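Local coordinates for endonuclease Bse634IR (PDB 3V1Z), which probably acts as a metal-dependent type IIF restriction endonuclease that recognises and cuts a degenerate DNA sequence, at residues L96-I101 and I149-D154. The protein carries 1 engineered substitution. Numbering follows the deposited sequence.
Sequences LNDYLI and IIRQKD
Over one face of the Tyr99 ring runs the aliphatic part of Arg151, its CG 4.0 Å from the ring centroid, over the face but shifted toward the rim, a CH-pi contact, while at the ring edge CG2 of Ile149 touches CD1. The guanidinium of Arg151 carries the Tyr99 hydroxyl over one face, its plane turned 37° from the ring; OH and NH1 are close but badly aligned for a hydrogen bond. At the guanidinium edge sits the carboxylate of Asp98, perpendicular to it. Asp98 OD2, met from above its carboxylate plane, forms a salt bridge with Arg151 NE at 3.1 Å and a weak bond with NH2. Each type suits its place: tyrosine offers the methylenes a flat ring, the short aspartate brings its charge to the guanidinium edge, and the arginine's extended chain, with CG anti to the backbone N (chi1 -171°), spans the ring before reaching the acid. Replacing Tyr99 by an alanine would probably leave the Arg151 methylenes without the surface they lie on and the guanidinium freer to swing away from Asp98. Beneath these side chains, strands 99-103 and 147-151 pair antiparallel at one margin of the mixed sheet at the core of this PDDEXK-clan nuclease. Leu100 and Ile150 exchange two backbone bonds. Their branched apolar side chains turn to the opposite face, where both meet Ile182. On the tyrosine face, CG1 of Ile101 packs against CG1 of Ile149 (3.9 Å). Beyond the strand ends, a water accepts from both Asn97 ND2 and Lys153 NZ, linking the turn 96-99 to the lysine's extended chain.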
ATOM      1  N   LEU A  96     -26.976  14.358  16.045  1.00 39.05           N
ATOM      2  CA  LEU A  96     -25.661  14.681  16.594  1.00 38.20           C
ATOM      3  C   LEU A  96     -25.330  16.130  16.256  1.00 39.18           C
ATOM      4  O   LEU A  96     -24.725  16.426  15.223  1.00 38.43           O
ATOM      5  CB  LEU A  96     -24.589  13.725  16.059  1.00 35.94           C
ATOM      6  CG  LEU A  96     -24.791  12.207  16.175  1.00 35.02           C
ATOM      7  CD1 LEU A  96     -23.623  11.501  15.522  1.00 34.12           C
ATOM      8  CD2 LEU A  96     -24.959  11.739  17.610  1.00 35.58           C
ATOM      9  N   ASN A  97     -25.757  17.023  17.143  1.00 41.32           N
ATOM     10  CA  ASN A  97     -25.630  18.468  16.971  1.00 42.83           C
ATOM     11  C   ASN A  97     -24.192  18.979  16.876  1.00 41.48           C
ATOM     12  O   ASN A  97     -23.964  20.115  16.461  1.00 42.21           O
ATOM     13  CB  ASN A  97     -26.332  19.182  18.134  1.00 45.23           C
ATOM     14  CG  ASN A  97     -25.846  18.693  19.497  1.00 46.55           C
ATOM     15  OD1 ASN A  97     -26.097  17.544  19.886  1.00 47.99           O
ATOM     16  ND2 ASN A  97     -25.146  19.558  20.224  1.00 47.34           N
ATOM     17  N   ASP A  98     -23.235  18.145  17.273  1.00 39.65           N
ATOM     18  CA  ASP A  98     -21.847  18.564  17.401  1.00 38.56           C
ATOM     19  C   ASP A  98     -20.841  17.667  16.659  1.00 36.38           C
ATOM     20  O   ASP A  98     -19.631  17.795  16.859  1.00 35.61           O
ATOM     21  CB  ASP A  98     -21.475  18.684  18.880  1.00 39.11           C
ATOM     22  CG  ASP A  98     -21.696  17.392  19.648  1.00 39.39           C
ATOM     23  OD1 ASP A  98     -22.382  16.485  19.125  1.00 39.50           O
ATOM     24  OD2 ASP A  98     -21.190  17.288  20.785  1.00 40.57           O
ATOM     25  N   TYR A  99     -21.340  16.771  15.809  1.00 35.61           N
ATOM     26  CA  TYR A  99     -20.484  15.919  14.977  1.00 33.76           C
ATOM     27  C   TYR A  99     -20.673  16.167  13.481  1.00 33.31           C
ATOM     28  O   TYR A  99     -21.766  16.484  13.014  1.00 34.23           O
ATOM     29  CB  TYR A  99     -20.723  14.431  15.264  1.00 33.44           C
ATOM     30  CG  TYR A  99     -20.134  13.927  16.559  1.00 33.23           C
ATOM     31  CD1 TYR A  99     -18.905  13.266  16.584  1.00 32.20           C
ATOM     32  CD2 TYR A  99     -20.816  14.089  17.758  1.00 34.89           C
ATOM     33  CE1 TYR A  99     -18.366  12.800  17.783  1.00 32.14           C
ATOM     34  CE2 TYR A  99     -20.294  13.621  18.951  1.00 35.06           C
ATOM     35  CZ  TYR A  99     -19.074  12.981  18.960  1.00 33.36           C
ATOM     36  OH  TYR A  99     -18.580  12.528  20.156  1.00 34.40           O
ATOM     37  N   LEU A 100     -19.583  16.025  12.739  1.00 31.96           N
ATOM     38  CA  LEU A 100     -19.640  15.977  11.284  1.00 31.29           C
ATOM     39  C   LEU A 100     -18.871  14.757  10.826  1.00 29.33           C
ATOM     40  O   LEU A 100     -17.810  14.452  11.370  1.00 28.49           O
ATOM     41  CB  LEU A 100     -19.046  17.241  10.659  1.00 31.33           C
ATOM     42  CG  LEU A 100     -19.844  18.548  10.757  1.00 33.10           C
ATOM     43  CD1 LEU A 100     -19.033  19.710  10.199  1.00 32.06           C
ATOM     44  CD2 LEU A 100     -21.193  18.436  10.047  1.00 32.85           C
ATOM     45  N   ILE A 101     -19.420  14.050   9.842  1.00 28.89           N
ATOM     46  CA  ILE A 101     -18.694  12.970   9.176  1.00 27.08           C
ATOM     47  C   ILE A 101     -18.497  13.371   7.716  1.00 27.09           C
ATOM     48  O   ILE A 101     -19.468  13.534   6.974  1.00 27.74           O
ATOM     49  CB  ILE A 101     -19.408  11.602   9.287  1.00 26.92           C
ATOM     50  CG1 ILE A 101     -19.692  11.249  10.748  1.00 26.45           C
ATOM     51  CG2 ILE A 101     -18.555  10.498   8.659  1.00 24.94           C
ATOM     52  CD1 ILE A 101     -21.137  11.330  11.136  1.00 27.32           C
ATOM     53  N   ILE A 149     -14.073  12.243  11.135  1.00 24.81           N
ATOM     54  CA  ILE A 149     -15.092  12.511  12.142  1.00 25.60           C
ATOM     55  C   ILE A 149     -14.618  13.645  13.042  1.00 26.29           C
ATOM     56  O   ILE A 149     -13.586  13.548  13.708  1.00 25.94           O
ATOM     57  CB  ILE A 149     -15.490  11.233  12.936  1.00 25.26           C
ATOM     58  CG1 ILE A 149     -16.179  10.223  12.014  1.00 24.34           C
ATOM     59  CG2 ILE A 149     -16.435  11.567  14.071  1.00 26.38           C
ATOM     60  CD1 ILE A 149     -15.242   9.245  11.349  1.00 24.10           C
ATOM     61  N   ILE A 150     -15.373  14.736  13.021  1.00 27.63           N
ATOM     62  CA  ILE A 150     -15.006  15.947  13.731  1.00 28.73           C
ATOM     63  C   ILE A 150     -16.062  16.294  14.773  1.00 29.95           C
ATOM     64  O   ILE A 150     -17.251  16.389  14.455  1.00 30.62           O
ATOM     65  CB  ILE A 150     -14.796  17.119  12.733  1.00 29.43           C
ATOM     66  CG1 ILE A 150     -13.481  16.913  11.976  1.00 29.22           C
ATOM     67  CG2 ILE A 150     -14.783  18.464  13.447  1.00 30.72           C
ATOM     68  CD1 ILE A 150     -13.589  17.126  10.490  1.00 29.88           C
ATOM     69  N   ARG A 151     -15.620  16.465  16.017  1.00 30.25           N
ATOM     70  CA  ARG A 151     -16.499  16.925  17.083  1.00 32.19           C
ATOM     71  C   ARG A 151     -16.263  18.391  17.449  1.00 33.28           C
ATOM     72  O   ARG A 151     -15.361  18.716  18.225  1.00 33.34           O
ATOM     73  CB  ARG A 151     -16.399  16.044  18.330  1.00 32.12           C
ATOM     74  CG  ARG A 151     -17.462  16.410  19.338  1.00 35.19           C
ATOM     75  CD  ARG A 151     -17.309  15.715  20.663  1.00 37.86           C
ATOM     76  NE  ARG A 151     -18.494  15.968  21.476  1.00 41.45           N
ATOM     77  CZ  ARG A 151     -18.916  15.189  22.465  1.00 43.67           C
ATOM     78  NH1 ARG A 151     -18.246  14.084  22.783  1.00 43.06           N
ATOM     79  NH2 ARG A 151     -20.020  15.517  23.131  1.00 46.06           N
ATOM     80  N   GLN A 152     -17.093  19.263  16.885  1.00 34.61           N
ATOM     81  CA  GLN A 152     -17.078  20.690  17.195  1.00 36.39           C
ATOM     82  C   GLN A 152     -18.468  21.280  16.922  1.00 38.51           C
ATOM     83  O   GLN A 152     -18.916  21.331  15.774  1.00 38.67           O
ATOM     84  CB  GLN A 152     -15.991  21.410  16.382  1.00 35.74           C
ATOM     85  CG  GLN A 152     -15.658  22.814  16.871  1.00 36.92           C
ATOM     86  CD  GLN A 152     -14.456  23.415  16.158  1.00 36.25           C
ATOM     87  OE1 GLN A 152     -13.360  22.864  16.189  1.00 34.00           O
ATOM     88  NE2 GLN A 152     -14.660  24.556  15.523  1.00 36.04           N
ATOM     89  N   LYS A 153     -19.143  21.717  17.986  1.00 40.53           N
ATOM     90  CA  LYS A 153     -20.541  22.149  17.905  1.00 42.72           C
ATOM     91  C   LYS A 153     -20.803  23.325  16.958  1.00 43.98           C
ATOM     92  O   LYS A 153     -21.821  23.344  16.257  1.00 44.83           O
ATOM     93  CB  LYS A 153     -21.093  22.460  19.301  1.00 44.33           C
ATOM     94  CG  LYS A 153     -22.622  22.525  19.360  1.00 46.65           C
ATOM     95  CD  LYS A 153     -23.129  22.627  20.791  1.00 48.45           C
ATOM     96  CE  LYS A 153     -24.649  22.583  20.842  1.00 51.81           C
ATOM     97  NZ  LYS A 153     -25.162  22.548  22.247  1.00 54.49           N
ATOM     98  N   ASP A 154     -19.892  24.296  16.934  1.00 44.35           N
ATOM     99  CA  ASP A 154     -20.106  25.529  16.168  1.00 45.99           C
ATOM    100  C   ASP A 154     -19.910  25.393  14.650  1.00 45.12           C
ATOM    101  O   ASP A 154     -20.080  26.359  13.904  1.00 46.59           O
ATOM    102  CB  ASP A 154     -19.259  26.679  16.739  1.00 46.98           C
ATOM    103  CG  ASP A 154     -17.763  26.497  16.505  1.00 45.46           C
ATOM    104  OD1 ASP A 154     -16.989  27.320  17.034  1.00 47.00           O
ATOM    105  OD2 ASP A 154     -17.354  25.554  15.797  1.00 43.20           O
TER
HETATM  106  O   HOH W   1     -23.653  19.947  22.731  1.00 41.43           O